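Long-range contacts in core protein VP4 (Bluetongue virus, PDB 2JHP), which forms part of the inner capsid of the virus and acts as a multifunctional enzyme that caps viral RNA: residues 143-148 with 186-191; 257-262 with 344-349. All coordinates share one frame; numbering follows the deposited sequence.

Contact 1 of 2, residues 143-148 with 186-191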
ATOM      1  N   ALA A 143       3.349   6.392  -8.341  1.00 20.57           N
ATOM      2  CA  ALA A 143       4.526   5.892  -9.072  1.00  9.41           C
ATOM      3  C   ALA A 143       4.915   6.772 -10.240  1.00 13.02           C
ATOM      4  O   ALA A 143       4.047   7.275 -10.953  1.00 19.32           O
ATOM      5  CB  ALA A 143       4.291   4.467  -9.565  1.00 15.12           C
ATOM      6  N   ASN A 144       6.219   6.947 -10.432  1.00 17.22           N
ATOM      7  CA  ASN A 144       6.772   7.585 -11.623  1.00 14.89           C
ATOM      8  C   ASN A 144       6.860   6.522 -12.695  1.00 20.78           C
ATOM      9  O   ASN A 144       7.730   5.667 -12.644  1.00 14.53           O
ATOM     10  CB  ASN A 144       8.156   8.148 -11.313  1.00  8.57           C
ATOM     11  CG  ASN A 144       8.829   8.787 -12.532  1.00-10.44           C
ATOM     12  OD1 ASN A 144       8.325   8.724 -13.667  1.00 11.75           O
ATOM     13  ND2 ASN A 144       9.982   9.410 -12.292  1.00 30.27           N
ATOM     14  N   PRO A 145       5.926   6.542 -13.658  1.00 17.05           N
ATOM     15  CA  PRO A 145       5.830   5.401 -14.582  1.00 15.12           C
ATOM     16  C   PRO A 145       7.043   5.276 -15.490  1.00 18.87           C
ATOM     17  O   PRO A 145       7.211   4.254 -16.156  1.00 15.65           O
ATOM     18  CB  PRO A 145       4.565   5.705 -15.392  1.00 17.53           C
ATOM     19  CG  PRO A 145       4.361   7.167 -15.268  1.00  7.57           C
ATOM     20  CD  PRO A 145       4.909   7.576 -13.937  1.00  8.47           C
ATOM     21  N   ARG A 146       7.878   6.313 -15.493  1.00 11.87           N
ATOM     22  CA  ARG A 146       9.094   6.354 -16.300  1.00 19.75           C
ATOM     23  C   ARG A 146      10.307   5.778 -15.561  1.00  9.11           C
ATOM     24  O   ARG A 146      11.387   5.665 -16.135  1.00 16.18           O
ATOM     25  CB  ARG A 146       9.388   7.792 -16.748  1.00 11.90           C
ATOM     26  CG  ARG A 146       8.511   8.311 -17.882  1.00 39.64           C
ATOM     27  CD  ARG A 146       8.992   9.677 -18.382  1.00 31.29           C
ATOM     28  NE  ARG A 146      10.457   9.748 -18.500  1.00 34.64           N
ATOM     29  CZ  ARG A 146      11.151   9.617 -19.636  1.00 10.64           C
ATOM     30  NH1 ARG A 146      10.537   9.408 -20.799  1.00 41.01           N
ATOM     31  NH2 ARG A 146      12.475   9.694 -19.603  1.00 46.58           N
ATOM     32  N   LEU A 147      10.126   5.417 -14.293  1.00 17.02           N
ATOM     33  CA  LEU A 147      11.197   4.856 -13.484  1.00  6.76           C
ATOM     34  C   LEU A 147      10.788   3.551 -12.807  1.00 13.64           C
ATOM     35  O   LEU A 147      11.424   2.517 -13.005  1.00 20.97           O
ATOM     36  CB  LEU A 147      11.614   5.852 -12.415  1.00 10.31           C
ATOM     37  CG  LEU A 147      12.853   5.487 -11.583  1.00 12.15           C
ATOM     38  CD1 LEU A 147      14.110   5.787 -12.355  1.00  8.10           C
ATOM     39  CD2 LEU A 147      12.834   6.273 -10.304  1.00  4.78           C
ATOM     40  N   HIS A 148       9.732   3.610 -11.999  1.00 14.63           N
ATOM     41  CA  HIS A 148       9.230   2.443 -11.288  1.00 22.34           C
ATOM     42  C   HIS A 148       8.567   1.442 -12.234  1.00 16.54           C
ATOM     43  O   HIS A 148       7.951   1.827 -13.225  1.00 12.76           O
ATOM     44  CB  HIS A 148       8.241   2.862 -10.200  1.00 20.85           C
ATOM     45  CG  HIS A 148       8.760   3.935  -9.291  1.00  2.79           C
ATOM     46  ND1 HIS A 148       9.495   3.662  -8.156  1.00 24.73           N
ATOM     47  CD2 HIS A 148       8.652   5.286  -9.353  1.00 19.22           C
ATOM     48  CE1 HIS A 148       9.811   4.796  -7.560  1.00  1.82           C
ATOM     49  NE2 HIS A 148       9.315   5.795  -8.265  1.00 28.71           N
ATOM     50  N   ILE A 186      -7.671   5.067 -18.445  1.00 38.01           N
ATOM     51  CA  ILE A 186      -6.770   4.893 -19.581  1.00 11.30           C
ATOM     52  C   ILE A 186      -5.496   5.732 -19.453  1.00 45.86           C
ATOM     53  O   ILE A 186      -4.441   5.299 -19.890  1.00 12.57           O
ATOM     54  CB  ILE A 186      -7.479   5.130 -20.953  1.00 14.92           C
ATOM     55  CG1 ILE A 186      -6.702   4.485 -22.114  1.00 20.59           C
ATOM     56  CG2 ILE A 186      -7.709   6.622 -21.203  1.00 16.92           C
ATOM     57  CD1 ILE A 186      -6.686   2.958 -22.136  1.00-12.56           C
ATOM     58  N   VAL A 187      -5.590   6.923 -18.863  1.00 14.74           N
ATOM     59  CA  VAL A 187      -4.424   7.810 -18.730  1.00 10.55           C
ATOM     60  C   VAL A 187      -3.557   7.386 -17.543  1.00 16.14           C
ATOM     61  O   VAL A 187      -3.989   7.462 -16.393  1.00 20.80           O
ATOM     62  CB  VAL A 187      -4.827   9.301 -18.576  1.00 10.82           C
ATOM     63  CG1 VAL A 187      -3.583  10.199 -18.409  1.00 19.13           C
ATOM     64  CG2 VAL A 187      -5.678   9.773 -19.755  1.00  9.96           C
ATOM     65  N   TYR A 188      -2.342   6.925 -17.830  1.00  8.40           N
ATOM     66  CA  TYR A 188      -1.360   6.592 -16.774  1.00 -8.07           C
ATOM     67  C   TYR A 188       0.115   6.834 -17.157  1.00  8.53           C
ATOM     68  O   TYR A 188       0.823   7.531 -16.452  1.00 18.99           O
ATOM     69  CB  TYR A 188      -1.549   5.160 -16.247  1.00  9.62           C
ATOM     70  CG  TYR A 188      -0.426   4.727 -15.332  1.00  6.23           C
ATOM     71  CD1 TYR A 188      -0.255   5.316 -14.057  1.00-13.86           C
ATOM     72  CD2 TYR A 188       0.487   3.754 -15.729  1.00-11.41           C
ATOM     73  CE1 TYR A 188       0.767   4.944 -13.218  1.00 47.67           C
ATOM     74  CE2 TYR A 188       1.531   3.376 -14.879  1.00 14.42           C
ATOM     75  CZ  TYR A 188       1.650   3.985 -13.630  1.00  4.84           C
ATOM     76  OH  TYR A 188       2.665   3.619 -12.776  1.00-10.74           O
ATOM     77  N   SER A 189       0.560   6.227 -18.254  1.00 14.82           N
ATOM     78  CA  SER A 189       1.972   6.274 -18.662  1.00 10.78           C
ATOM     79  C   SER A 189       2.228   7.010 -19.965  1.00 11.94           C
ATOM     80  O   SER A 189       3.379   7.276 -20.298  1.00 16.46           O
ATOM     81  CB  SER A 189       2.605   4.864 -18.722  1.00 12.27           C
ATOM     82  OG  SER A 189       2.108   4.095 -19.805  1.00 15.81           O
ATOM     83  N   ALA A 190       1.164   7.340 -20.696  1.00 17.93           N
ATOM     84  CA  ALA A 190       1.293   8.076 -21.957  1.00 12.24           C
ATOM     85  C   ALA A 190       1.774   9.508 -21.716  1.00 12.89           C
ATOM     86  O   ALA A 190       1.203  10.215 -20.884  1.00 16.86           O
ATOM     87  CB  ALA A 190      -0.023   8.084 -22.702  1.00 15.04           C
ATOM     88  N   GLU A 191       2.819   9.918 -22.440  1.00 17.17           N
ATOM     89  CA  GLU A 191       3.297  11.307 -22.420  1.00  8.65           C
ATOM     90  C   GLU A 191       2.514  12.181 -23.380  1.00 12.89           C
ATOM     91  O   GLU A 191       2.485  13.402 -23.230  1.00 23.76           O
ATOM     92  CB  GLU A 191       4.765  11.396 -22.814  1.00  7.90           C
ATOM     93  CG  GLU A 191       5.698  10.560 -21.966  1.00 -0.59           C
ATOM     94  CD  GLU A 191       6.952  10.191 -22.724  1.00 68.13           C
ATOM     95  OE1 GLU A 191       7.911  10.997 -22.722  1.00 20.81           O
ATOM     96  OE2 GLU A 191       6.965   9.095 -23.326  1.00  8.82           O
TER

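Contact 2 of 2, residues 257-262 with 344-349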
ATOM      1  N   ARG A 257      11.647  10.050 -28.698  1.00 22.06           N
ATOM      2  CA  ARG A 257      10.979   8.864 -28.179  1.00 21.01           C
ATOM      3  C   ARG A 257       9.843   9.256 -27.231  1.00 24.63           C
ATOM      4  O   ARG A 257      10.034  10.081 -26.340  1.00 20.64           O
ATOM      5  CB  ARG A 257      12.022   8.044 -27.419  1.00 22.03           C
ATOM      6  CG  ARG A 257      11.697   6.588 -27.163  1.00 46.24           C
ATOM      7  CD  ARG A 257      12.757   5.989 -26.239  1.00 -0.81           C
ATOM      8  NE  ARG A 257      12.632   6.518 -24.879  1.00 54.00           N
ATOM      9  CZ  ARG A 257      13.499   6.298 -23.894  1.00 38.28           C
ATOM     10  NH1 ARG A 257      14.578   5.551 -24.096  1.00 87.27           N
ATOM     11  NH2 ARG A 257      13.281   6.826 -22.696  1.00140.26           N
ATOM     12  N   VAL A 258       8.664   8.671 -27.427  1.00  9.77           N
ATOM     13  CA  VAL A 258       7.521   8.931 -26.561  1.00 12.72           C
ATOM     14  C   VAL A 258       6.522   7.766 -26.530  1.00 12.77           C
ATOM     15  O   VAL A 258       6.390   7.019 -27.498  1.00 23.52           O
ATOM     16  CB  VAL A 258       6.756  10.239 -26.949  1.00  5.67           C
ATOM     17  CG1 VAL A 258       7.461  11.478 -26.387  1.00 19.58           C
ATOM     18  CG2 VAL A 258       6.565  10.342 -28.469  1.00 21.86           C
ATOM     19  N   GLU A 259       5.831   7.614 -25.406  1.00 15.30           N
ATOM     20  CA  GLU A 259       4.670   6.742 -25.372  1.00 13.58           C
ATOM     21  C   GLU A 259       3.472   7.590 -25.735  1.00 19.06           C
ATOM     22  O   GLU A 259       3.174   8.579 -25.054  1.00 14.16           O
ATOM     23  CB  GLU A 259       4.474   6.090 -24.008  1.00 14.31           C
ATOM     24  CG  GLU A 259       3.251   5.199 -23.989  1.00 11.84           C
ATOM     25  CD  GLU A 259       3.040   4.448 -22.691  1.00 19.17           C
ATOM     26  OE1 GLU A 259       3.970   4.370 -21.856  1.00 15.79           O
ATOM     27  OE2 GLU A 259       1.922   3.921 -22.515  1.00 21.20           O
ATOM     28  N   ARG A 260       2.819   7.212 -26.829  1.00 33.49           N
ATOM     29  CA  ARG A 260       1.622   7.889 -27.304  1.00 18.89           C
ATOM     30  C   ARG A 260       0.405   6.993 -27.110  1.00 22.57           C
ATOM     31  O   ARG A 260       0.491   5.776 -27.288  1.00 23.01           O
ATOM     32  CB  ARG A 260       1.755   8.262 -28.775  1.00 12.87           C
ATOM     33  CG  ARG A 260       2.889   9.211 -29.100  1.00 19.57           C
ATOM     34  CD  ARG A 260       2.970   9.464 -30.609  1.00  2.86           C
ATOM     35  NE  ARG A 260       4.264   9.998 -31.025  1.00 71.82           N
ATOM     36  CZ  ARG A 260       5.219   9.279 -31.611  1.00-13.43           C
ATOM     37  NH1 ARG A 260       5.040   7.982 -31.842  1.00  7.21           N
ATOM     38  NH2 ARG A 260       6.369   9.857 -31.947  1.00 48.11           N
ATOM     39  N   LEU A 261      -0.717   7.602 -26.737  1.00 14.62           N
ATOM     40  CA  LEU A 261      -2.012   6.912 -26.657  1.00 10.46           C
ATOM     41  C   LEU A 261      -3.032   7.554 -27.591  1.00 17.35           C
ATOM     42  O   LEU A 261      -3.148   8.781 -27.650  1.00 14.66           O
ATOM     43  CB  LEU A 261      -2.540   6.911 -25.220  1.00  8.12           C
ATOM     44  CG  LEU A 261      -4.036   6.792 -24.911  1.00 13.42           C
ATOM     45  CD1 LEU A 261      -4.578   5.411 -25.230  1.00 11.78           C
ATOM     46  CD2 LEU A 261      -4.202   7.106 -23.440  1.00 10.54           C
ATOM     47  N   PHE A 262      -3.767   6.703 -28.303  1.00 20.37           N
ATOM     48  CA  PHE A 262      -4.752   7.115 -29.288  1.00 11.36           C
ATOM     49  C   PHE A 262      -6.156   6.938 -28.709  1.00 18.02           C
ATOM     50  O   PHE A 262      -6.551   5.827 -28.350  1.00 17.47           O
ATOM     51  CB  PHE A 262      -4.560   6.262 -30.548  1.00 12.67           C
ATOM     52  CG  PHE A 262      -5.478   6.614 -31.697  1.00  9.22           C
ATOM     53  CD1 PHE A 262      -5.112   7.589 -32.619  1.00 19.18           C
ATOM     54  CD2 PHE A 262      -6.679   5.938 -31.881  1.00 14.89           C
ATOM     55  CE1 PHE A 262      -5.946   7.907 -33.693  1.00 20.92           C
ATOM     56  CE2 PHE A 262      -7.519   6.244 -32.957  1.00 18.79           C
ATOM     57  CZ  PHE A 262      -7.153   7.231 -33.862  1.00  9.88           C
ATOM     58  N   GLY A 344       4.740   0.062 -30.226  1.00 16.41           N
ATOM     59  CA  GLY A 344       4.932   1.496 -30.059  1.00 13.29           C
ATOM     60  C   GLY A 344       5.563   1.659 -28.694  1.00 13.11           C
ATOM     61  O   GLY A 344       5.237   0.906 -27.770  1.00 16.16           O
ATOM     62  N   TYR A 345       6.485   2.611 -28.558  1.00  5.78           N
ATOM     63  CA  TYR A 345       7.191   2.786 -27.291  1.00 -5.53           C
ATOM     64  C   TYR A 345       6.204   2.920 -26.128  1.00  8.54           C
ATOM     65  O   TYR A 345       5.160   3.570 -26.253  1.00 18.78           O
ATOM     66  CB  TYR A 345       8.161   3.967 -27.353  1.00  6.80           C
ATOM     67  CG  TYR A 345       8.985   4.119 -26.107  1.00 11.48           C
ATOM     68  CD1 TYR A 345       8.591   4.991 -25.100  1.00 -6.29           C
ATOM     69  CD2 TYR A 345      10.146   3.373 -25.916  1.00 10.03           C
ATOM     70  CE1 TYR A 345       9.343   5.135 -23.932  1.00 -7.47           C
ATOM     71  CE2 TYR A 345      10.907   3.505 -24.750  1.00  3.52           C
ATOM     72  CZ  TYR A 345      10.499   4.392 -23.766  1.00 51.30           C
ATOM     73  OH  TYR A 345      11.238   4.544 -22.616  1.00  6.30           O
ATOM     74  N   SER A 346       6.543   2.273 -25.011  1.00  2.26           N
ATOM     75  CA  SER A 346       5.694   2.239 -23.821  1.00  9.52           C
ATOM     76  C   SER A 346       6.532   2.077 -22.561  1.00 15.22           C
ATOM     77  O   SER A 346       7.446   1.260 -22.519  1.00 14.67           O
ATOM     78  CB  SER A 346       4.676   1.102 -23.918  1.00 12.02           C
ATOM     79  OG  SER A 346       4.024   0.895 -22.677  1.00 16.58           O
ATOM     80  N   HIS A 347       6.208   2.855 -21.533  1.00 14.67           N
ATOM     81  CA  HIS A 347       6.886   2.744 -20.243  1.00 23.52           C
ATOM     82  C   HIS A 347       6.390   1.534 -19.438  1.00 24.15           C
ATOM     83  O   HIS A 347       6.989   1.168 -18.431  1.00 15.23           O
ATOM     84  CB  HIS A 347       6.722   4.029 -19.433  1.00 54.11           C
ATOM     85  CG  HIS A 347       7.155   5.264 -20.160  1.00  2.45           C
ATOM     86  ND1 HIS A 347       8.485   5.577 -20.384  1.00 -6.76           N
ATOM     87  CD2 HIS A 347       6.434   6.278 -20.695  1.00166.19           C
ATOM     88  CE1 HIS A 347       8.557   6.727 -21.031  1.00 17.90           C
ATOM     89  NE2 HIS A 347       7.326   7.171 -21.234  1.00 18.80           N
ATOM     90  N   VAL A 348       5.301   0.920 -19.888  1.00 11.74           N
ATOM     91  CA  VAL A 348       4.775  -0.281 -19.258  1.00 14.02           C
ATOM     92  C   VAL A 348       4.801  -1.421 -20.264  1.00  2.09           C
ATOM     93  O   VAL A 348       4.269  -1.293 -21.377  1.00 15.02           O
ATOM     94  CB  VAL A 348       3.320  -0.086 -18.745  1.00 13.87           C
ATOM     95  CG1 VAL A 348       2.718  -1.410 -18.279  1.00 27.50           C
ATOM     96  CG2 VAL A 348       3.281   0.931 -17.609  1.00 -9.57           C
ATOM     97  N   ASP A 349       5.406  -2.536 -19.856  1.00  8.62           N
ATOM     98  CA  ASP A 349       5.384  -3.745 -20.666  1.00 -7.19           C
ATOM     99  C   ASP A 349       3.983  -4.394 -20.686  1.00 -5.91           C
ATOM    100  O   ASP A 349       3.608  -5.146 -19.772  1.00 17.93           O
ATOM    101  CB  ASP A 349       6.451  -4.737 -20.194  1.00 -8.46           C
ATOM    102  CG  ASP A 349       6.544  -5.951 -21.078  1.00 16.16           C
ATOM    103  OD1 ASP A 349       5.794  -6.017 -22.081  1.00 19.81           O
ATOM    104  OD2 ASP A 349       7.364  -6.839 -20.763  1.00 33.59           O
TER
HETATM  105  O   HOH W   1       4.031   4.904 -28.292  1.00  0.27           O

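Contact 1 of 2, residues 143-148 with 186-191
The Y188 ring lies beside P145 and A143 where loops leading into two methyltransferase-type, Rossmann-like sheets meet: 186-191 leads from helix 178-186 into strand 192-196 of one, and 143-148 leads into strand 149-152 of the other. CG of Y188 is anti to the backbone N (chi1 171°), and the ring's far end, CZ and OH, meets the opposing loop. P145 CB sits 3.8 Å from Y188 CZ, obliquely placed against the ring, while A143 CB comes to 3.7 Å from Y188 OH. The same proline meets the backbone, its CG resting 3.7 Å from Y188 O. At S189 the backbones are closest, and its CB packs on P145 CB at 4.0 Å. The proline follows N144, whose OD1 accepts from R146 N in an Asx turn that bends the loop. No hydrogen bond joins the two segments; van der Waals contact around P145 and Y188 makes up much of the contact. E191 supplies the polar part. Its carboxylate is held chiefly by E259 N and H347 NE2 through OE2. The other oxygen, OE1, forms a long salt bridge with R146 NH1 at 3.6 Å, the side chains crossing at about a right angle with their end-group planes 55° apart.

Contact 2 of 2, residues 257-262 with 344-349
R257 lies over one face of the Y345 ring, and the E259 side chain extends along S346 to bond the backbone of H347; together they fasten the start of strand 260-264 in a methyltransferase-type sheet to the 344-349 loop. The R257 chain bends at chi3 (71°), which turns NE back over the tyrosine. CD lies above the ring face, 3.7 Å from its centroid, in a CH-pi contact. The guanidinium beyond it runs nearly flat with the ring, the planes 11° apart, and Y345 OH comes against one guanidinium face. R257 NH2 is 3.1 Å from Y345 OH, but the angle is poor for a hydrogen bond, so the contact rests on the CH-pi approach of CD and on the near-parallel guanidinium. E259 N approaches the same ring at its edge, near the ring plane.

The E259 chain is fully extended, with CG anti to the backbone N. Its OE1 accepts from H347 N at 2.7 Å in a nearly straight bond, the donor standing above the carboxylate plane, 43° out of it. The same oxygen is 3.3 Å from H347 CD2, while OE2 has a salt bridge to R350. The imidazole, whose NE2 bonds to E191, meets E259 OE1 obliquely. S346 OG, anti to its own backbone N, donates to V348 O at 2.6 Å and ties the loop to itself. Nearer the strand, E259 CA makes a CA-H...O contact of 3.3 Å with Y345 O, and one water spans R260 N and Y345 O.

Strand 260-264 then runs between strands 192-196 and 302-308, with F262 packed against helix 280-295, while the 344-349 loop follows strand 335-341, which is antiparallel to 302-308.

In the fold
Contacts 1 and 2 are in series along the chain, yet their centres are 9 Å apart and they touch directly. E259 is the main joint: S189 OG is hydrogen-bonded to E259 OE2 (2.7 Å), with E259 OE1 also at 2.8 Å, and E191 OE2 accepts from E259 N at 2.8 Å. S189 O also packs on H347 CD2 at 3.2 Å. Contact 1 is nearer a bound guanine, about 7 Å from the Y188 side chain, and the A143 side chain is about 11 Å from a bound S-adenosyl-L-homocysteine. One guanine pocket includes N141, D184 and Y185, just ahead of the two segments of contact 1. Contact 2 lies farther off, its V348 side chain about 14 Å from a guanine.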